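Alpha-galactosidase 1 (Saccharomyces cerevisiae, PDB 3LRL) hydrolyses terminal, non-reducing alpha-D-galactose residues from alpha-D-galactosides such as galactose oligosaccharides, galactomannans and galactolipids. Local coordinates at residues P21-L26 against I200-R205; C186-D191 against S207-A212. The protein carries 1 engineered substitution. All coordinates share one frame; numbering follows the deposited sequence.

Contact 1. Residues P21-L26 against I200-R205; sequences PSYNGL and IANSWR. With GLA (alpha-D-galactopyranose), chain D.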
loop_
_atom_site.group_PDB
_atom_site.type_symbol
_atom_site.label_atom_id
_atom_site.label_comp_id
_atom_site.label_asym_id
_atom_site.label_seq_id
_atom_site.Cartn_x
_atom_site.Cartn_y
_atom_site.Cartn_z
ATOM N N PRO A 21 -1.228 -11.914 29.488
ATOM C CA PRO A 21 -0.147 -11.899 30.461
ATOM C C PRO A 21 1.154 -11.451 29.811
ATOM O O PRO A 21 1.309 -11.589 28.609
ATOM C CB PRO A 21 -0.037 -13.377 30.890
ATOM C CG PRO A 21 -0.661 -14.134 29.803
ATOM C CD PRO A 21 -1.798 -13.263 29.342
ATOM N N SER A 22 2.080 -10.920 30.596
ATOM C CA SER A 22 3.435 -10.704 30.107
ATOM C C SER A 22 3.992 -12.042 29.639
ATOM O O SER A 22 3.737 -13.077 30.274
ATOM C CB SER A 22 4.313 -10.139 31.204
ATOM O OG SER A 22 5.635 -10.021 30.742
ATOM N N TYR A 23 4.759 -12.034 28.548
ATOM C CA TYR A 23 5.222 -13.279 27.943
ATOM C C TYR A 23 6.305 -13.959 28.796
ATOM O O TYR A 23 6.430 -15.189 28.801
ATOM C CB TYR A 23 5.667 -13.042 26.481
ATOM C CG TYR A 23 7.150 -12.743 26.299
ATOM C CD1 TYR A 23 8.040 -13.743 25.858
ATOM C CD2 TYR A 23 7.669 -11.481 26.591
ATOM C CE1 TYR A 23 9.406 -13.478 25.708
ATOM C CE2 TYR A 23 9.026 -11.212 26.447
ATOM C CZ TYR A 23 9.883 -12.207 25.999
ATOM O OH TYR A 23 11.220 -11.932 25.866
ATOM N N ASN A 24 7.078 -13.147 29.515
ATOM C CA ASN A 24 8.205 -13.612 30.318
ATOM C C ASN A 24 8.169 -13.159 31.787
ATOM O O ASN A 24 9.127 -13.414 32.547
ATOM C CB ASN A 24 9.522 -13.164 29.679
ATOM C CG ASN A 24 9.662 -11.658 29.614
ATOM O OD1 ASN A 24 8.729 -10.920 29.923
ATOM N ND2 ASN A 24 10.842 -11.190 29.205
ATOM N N GLY A 25 7.092 -12.467 32.167
ATOM C CA GLY A 25 6.942 -11.928 33.529
ATOM C C GLY A 25 7.525 -10.532 33.780
ATOM O O GLY A 25 7.386 -9.982 34.885
ATOM N N LEU A 26 8.198 -9.967 32.775
ATOM C CA LEU A 26 8.745 -8.603 32.895
ATOM C C LEU A 26 7.862 -7.546 32.198
ATOM O O LEU A 26 6.810 -7.867 31.615
ATOM C CB LEU A 26 10.212 -8.555 32.421
ATOM C CG LEU A 26 11.146 -9.476 33.215
ATOM C CD1 LEU A 26 12.341 -9.894 32.409
ATOM C CD2 LEU A 26 11.564 -8.822 34.545
ATOM N N ILE A 200 6.341 -12.205 22.188
ATOM C CA ILE A 200 7.751 -12.541 22.120
ATOM C C ILE A 200 8.670 -11.495 22.749
ATOM O O ILE A 200 9.877 -11.702 22.776
ATOM C CB ILE A 200 8.196 -12.836 20.632
ATOM C CG1 ILE A 200 7.856 -11.650 19.708
ATOM C CG2 ILE A 200 7.574 -14.159 20.131
ATOM C CD1 ILE A 200 8.756 -11.560 18.481
ATOM N N ALA A 201 8.110 -10.384 23.242
ATOM C CA ALA A 201 8.920 -9.229 23.673
ATOM C C ALA A 201 8.208 -8.298 24.648
ATOM O O ALA A 201 6.978 -8.290 24.707
ATOM C CB ALA A 201 9.427 -8.433 22.468
ATOM N N ASN A 202 9.002 -7.513 25.387
ATOM C CA ASN A 202 8.509 -6.565 26.393
ATOM C C ASN A 202 8.276 -5.124 25.912
ATOM O O ASN A 202 7.501 -4.377 26.523
ATOM C CB ASN A 202 9.455 -6.546 27.603
ATOM C CG ASN A 202 9.560 -7.882 28.272
ATOM O OD1 ASN A 202 10.664 -8.417 28.452
ATOM N ND2 ASN A 202 8.412 -8.457 28.616
ATOM N N SER A 203 8.972 -4.716 24.855
ATOM C CA SER A 203 8.628 -3.462 24.193
ATOM C C SER A 203 9.062 -3.525 22.746
ATOM O O SER A 203 9.795 -4.440 22.363
ATOM C CB SER A 203 9.240 -2.243 24.909
ATOM O OG SER A 203 10.647 -2.292 24.865
ATOM N N TRP A 204 8.600 -2.562 21.948
ATOM C CA TRP A 204 8.980 -2.474 20.532
ATOM C C TRP A 204 9.009 -1.025 20.047
ATOM O O TRP A 204 8.031 -0.288 20.172
ATOM C CB TRP A 204 8.043 -3.314 19.631
ATOM C CG TRP A 204 6.603 -3.141 19.967
ATOM C CD1 TRP A 204 5.734 -2.227 19.432
ATOM C CD2 TRP A 204 5.854 -3.887 20.937
ATOM N NE1 TRP A 204 4.497 -2.364 20.004
ATOM C CE2 TRP A 204 4.547 -3.366 20.943
ATOM C CE3 TRP A 204 6.169 -4.943 21.809
ATOM C CZ2 TRP A 204 3.542 -3.870 21.784
ATOM C CZ3 TRP A 204 5.176 -5.451 22.635
ATOM C CH2 TRP A 204 3.871 -4.919 22.606
ATOM N N ARG A 205 10.142 -0.627 19.488
ATOM C CA ARG A 205 10.219 0.645 18.766
ATOM C C ARG A 205 9.165 0.592 17.675
ATOM O O ARG A 205 9.092 -0.387 16.905
ATOM C CB ARG A 205 11.620 0.861 18.196
ATOM C CG ARG A 205 12.652 1.259 19.259
ATOM C CD ARG A 205 12.634 2.779 19.530
ATOM N NE ARG A 205 12.857 3.516 18.284
ATOM C CZ ARG A 205 14.050 3.709 17.726
ATOM N NH1 ARG A 205 15.141 3.277 18.322
ATOM N NH2 ARG A 205 14.150 4.361 16.583
HETATM C C1 GLA D . 19.037 2.672 15.088
HETATM C C2 GLA D . 18.068 2.561 16.306
HETATM C C3 GLA D . 18.878 2.754 17.608
HETATM C C4 GLA D . 20.306 2.110 17.627
HETATM C C5 GLA D . 21.100 2.328 16.334
HETATM C C6 GLA D . 22.405 1.524 16.340
HETATM O O2 GLA D . 16.915 3.458 16.191
HETATM O O3 GLA D . 18.102 2.341 18.709
HETATM O O4 GLA D . 20.292 0.721 17.877
HETATM O O5 GLA D . 20.271 1.946 15.234
HETATM O O6 GLA D . 23.564 2.320 16.538
#
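A double amide hydrogen bond between N24 and N202, beside the ring of Y23 laid on the I200-A201 peptide, ties the loop 21-26 ahead of strand 32-35 to the lead-in of barrel strand 203-205. The two amides meet from opposite directions, their planes 30° apart. N202 ND2 gives a nearly straight bond to N24 OD1 (2.8 Å, 169°), while N24 ND2 returns one to a lone pair of N202 OD1 at 2.9 Å. With CG tucked between its own backbone N and carbonyl carbon (chi1 62°), N24 can face N202 and still close an Asx turn. L26 N donates to N24 OD1 at 3.1 Å, arriving on the opposite face of the amide from N202 ND2, so two bonds hold this oxygen. S22 OG, 2.6 Å from L26 O, adds a second bond that shapes the loop. The Y23 ring is sandwiched: I200 C lies over the centre of one face, 3.5 Å above it, and N24 CB over the other. N202 ND2 approaches the ring edge. At the far end of the strand, R205 points both NH1 and NH2 at O2 of the bound galactose, with R205 NH1 2.8 Å from that oxygen. Further partners complete the N202 amide, Y183 N giving to OD1 and G256 O accepting from ND2, which links the loop to strand 182-185 as well. Y23 also packs on Y183 and on S171 of helix 160-176, whose Y164, Y167 and K168 meet the side chain of I200.

Contact 2. Residues C186-D191 against S207-A212; sequences CNWGQD and SGDVTA. With GLA (alpha-D-galactopyranose), chain D; GLC (alpha-D-glucopyranose), chain B.
W188 and S207 meet mainly through backbone and CB atoms, and D209 joins them where the W188 indole nears the sugar. W188 CA comes to 3.2 Å from S207 O, and S207 CA to 3.4 Å from W188 O, a reciprocal pair of CA-H...O contacts that brings the two loops together without a conventional hydrogen bond between them. S207 O also lies 3.3 Å from W188 CB and near the plane of the indole, at its edge. It accepts from R205 NH2 as well. W188 and G189 occupy the positive-phi corners of a type I' turn closed by Q190 N to N187 O. With CG beside the backbone N (chi1 -38°), the W188 indole reaches the bound disaccharide: NE1 lies 3.6 Å from galactose O2, and CZ2 lies 4.0 Å from glucose C6. Without the indole, as with an alanine at W188, a gap would probably open beside the sugar and S207 O would lose its ring neighbour. D209 turns its carboxylate to the same sugars. D209 OD2 is 2.6 Å from glucose O6, the oxygen joining the two rings, whereas the very short approach of D209 OD1 to galactose O2 is doubtful. R205 NH2 also binds D209 OD1. W188 touches D149, the nucleophile, and D209 is the proton donor, placing this contact in the wall of the active site. As in other (beta/alpha)8-barrel glycosidases of family 27, the catalytic pocket is built from loops that follow the C-terminal ends of the barrel strands.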
loop_
_atom_site.group_PDB
_atom_site.type_symbol
_atom_site.label_atom_id
_atom_site.label_comp_id
_atom_site.label_asym_id
_atom_site.label_seq_id
_atom_site.Cartn_x
_atom_site.Cartn_y
_atom_site.Cartn_z
ATOM N N CYS A 186 13.868 -3.350 18.410
ATOM C CA CYS A 186 14.196 -2.111 17.699
ATOM C C CYS A 186 14.115 -2.391 16.193
ATOM O O CYS A 186 15.126 -2.576 15.527
ATOM C CB CYS A 186 15.580 -1.628 18.124
ATOM S SG CYS A 186 16.094 -0.009 17.525
ATOM N N ASN A 187 12.902 -2.488 15.662
ATOM C CA ASN A 187 12.708 -2.636 14.208
ATOM C C ASN A 187 11.839 -1.536 13.620
ATOM O O ASN A 187 11.397 -1.647 12.479
ATOM C CB ASN A 187 12.167 -4.020 13.818
ATOM C CG ASN A 187 10.652 -4.133 13.910
ATOM O OD1 ASN A 187 10.008 -3.562 14.785
ATOM N ND2 ASN A 187 10.080 -4.912 13.010
ATOM N N TRP A 188 11.602 -0.478 14.404
ATOM C CA TRP A 188 11.049 0.782 13.889
ATOM C C TRP A 188 9.589 0.669 13.423
ATOM O O TRP A 188 9.134 1.408 12.518
ATOM C CB TRP A 188 11.922 1.307 12.750
ATOM C CG TRP A 188 13.413 1.112 12.952
ATOM C CD1 TRP A 188 14.151 1.463 14.054
ATOM C CD2 TRP A 188 14.341 0.567 12.004
ATOM N NE1 TRP A 188 15.467 1.144 13.862
ATOM C CE2 TRP A 188 15.617 0.590 12.613
ATOM C CE3 TRP A 188 14.218 0.048 10.698
ATOM C CZ2 TRP A 188 16.769 0.111 11.965
ATOM C CZ3 TRP A 188 15.358 -0.430 10.057
ATOM C CH2 TRP A 188 16.625 -0.374 10.688
ATOM N N GLY A 189 8.870 -0.270 14.037
ATOM C CA GLY A 189 7.486 -0.538 13.689
ATOM C C GLY A 189 7.295 -1.269 12.386
ATOM O O GLY A 189 6.147 -1.411 11.911
ATOM N N GLN A 190 8.397 -1.743 11.798
ATOM C CA GLN A 190 8.350 -2.402 10.494
ATOM C C GLN A 190 7.465 -3.660 10.528
ATOM O O GLN A 190 7.529 -4.465 11.481
ATOM C CB GLN A 190 9.768 -2.702 10.002
ATOM C CG GLN A 190 9.930 -3.269 8.573
ATOM C CD GLN A 190 11.411 -3.436 8.211
ATOM O OE1 GLN A 190 12.155 -4.261 8.813
ATOM N NE2 GLN A 190 11.860 -2.636 7.251
ATOM N N ASP A 191 6.638 -3.804 9.490
ATOM C CA ASP A 191 5.691 -4.923 9.377
ATOM C C ASP A 191 4.720 -5.039 10.563
ATOM O O ASP A 191 4.392 -6.141 10.994
ATOM C CB ASP A 191 6.413 -6.258 9.112
ATOM C CG ASP A 191 7.351 -6.171 7.935
ATOM O OD1 ASP A 191 6.918 -5.617 6.912
ATOM O OD2 ASP A 191 8.515 -6.632 8.023
ATOM N N SER A 207 8.770 3.222 15.450
ATOM C CA SER A 207 9.162 4.238 14.441
ATOM C C SER A 207 10.682 4.356 14.194
ATOM O O SER A 207 11.495 3.788 14.938
ATOM C CB SER A 207 8.602 5.624 14.830
ATOM O OG SER A 207 9.439 6.233 15.787
ATOM N N GLY A 208 11.059 5.130 13.180
ATOM C CA GLY A 208 12.461 5.526 13.004
ATOM C C GLY A 208 12.970 6.359 14.179
ATOM O O GLY A 208 12.185 6.804 15.033
ATOM N N ASP A 209 14.279 6.566 14.247
ATOM C CA ASP A 209 14.872 7.295 15.383
ATOM C C ASP A 209 14.300 8.699 15.621
ATOM O O ASP A 209 14.023 9.441 14.667
ATOM C CB ASP A 209 16.386 7.410 15.233
ATOM C CG ASP A 209 17.092 6.068 15.212
ATOM O OD1 ASP A 209 16.501 4.997 15.571
ATOM O OD2 ASP A 209 18.291 6.110 14.865
ATOM N N VAL A 210 14.125 9.048 16.895
ATOM C CA VAL A 210 13.786 10.420 17.281
ATOM C C VAL A 210 14.992 11.346 17.158
ATOM O O VAL A 210 16.144 10.905 17.034
ATOM C CB VAL A 210 13.193 10.508 18.730
ATOM C CG1 VAL A 210 14.269 10.316 19.797
ATOM C CG2 VAL A 210 12.400 11.807 18.940
ATOM N N THR A 211 14.710 12.639 17.193
ATOM C CA THR A 211 15.747 13.649 17.143
ATOM C C THR A 211 15.224 14.855 17.940
ATOM O O THR A 211 14.023 14.951 18.195
ATOM C CB THR A 211 16.109 13.979 15.670
ATOM O OG1 THR A 211 17.337 14.709 15.625
ATOM C CG2 THR A 211 14.965 14.751 14.947
ATOM N N ALA A 212 16.123 15.746 18.358
ATOM C CA ALA A 212 15.775 16.896 19.200
ATOM C C ALA A 212 15.140 18.019 18.372
ATOM O O ALA A 212 15.680 19.132 18.265
ATOM C CB ALA A 212 17.000 17.396 19.946
HETATM C C1 GLA D . 19.037 2.672 15.088
HETATM C C2 GLA D . 18.068 2.561 16.306
HETATM C C3 GLA D . 18.878 2.754 17.608
HETATM C C4 GLA D . 20.306 2.110 17.627
HETATM C C5 GLA D . 21.100 2.328 16.334
HETATM C C6 GLA D . 22.405 1.524 16.340
HETATM O O2 GLA D . 16.915 3.458 16.191
HETATM O O3 GLA D . 18.102 2.341 18.709
HETATM O O4 GLA D . 20.292 0.721 17.877
HETATM O O5 GLA D . 20.271 1.946 15.234
HETATM O O6 GLA D . 23.564 2.320 16.538
HETATM C C1 GLC B . 21.730 4.064 10.525
HETATM C C2 GLC B . 20.898 4.384 9.263
HETATM C C3 GLC B . 19.464 4.855 9.536
HETATM C C4 GLC B . 18.839 3.999 10.639
HETATM C C5 GLC B . 19.672 4.119 11.907
HETATM C C6 GLC B . 19.039 3.204 12.939
HETATM O O1 GLC B . 22.512 2.923 10.247
HETATM O O2 GLC B . 21.581 5.340 8.466
HETATM O O3 GLC B . 18.724 4.715 8.355
HETATM O O4 GLC B . 17.508 4.359 10.957
HETATM O O5 GLC B . 21.035 3.744 11.727
HETATM O O6 GLC B . 19.174 3.786 14.209
#

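How the contacts relate
Contacts 1 and 2 sit at opposite ends of strand 203-205, their centres about 18 Å apart. The loop 21-26 meets the residues leading into that strand, whereas 207-212 follows its exit on the sugar side. Their segments alternate along the chain. R205, the last residue of the strand, bridges the two: R205 NH1 packs 3.5 Å from C186 SG, and R205 NH2 lies 3.8 Å from W188 CD1. Both contacts touch the galactose, contact 1 through R205 and contact 2 through C186, W188 and D209. D73 binds the same ring, and Q251 of the third subunit binds the glucose.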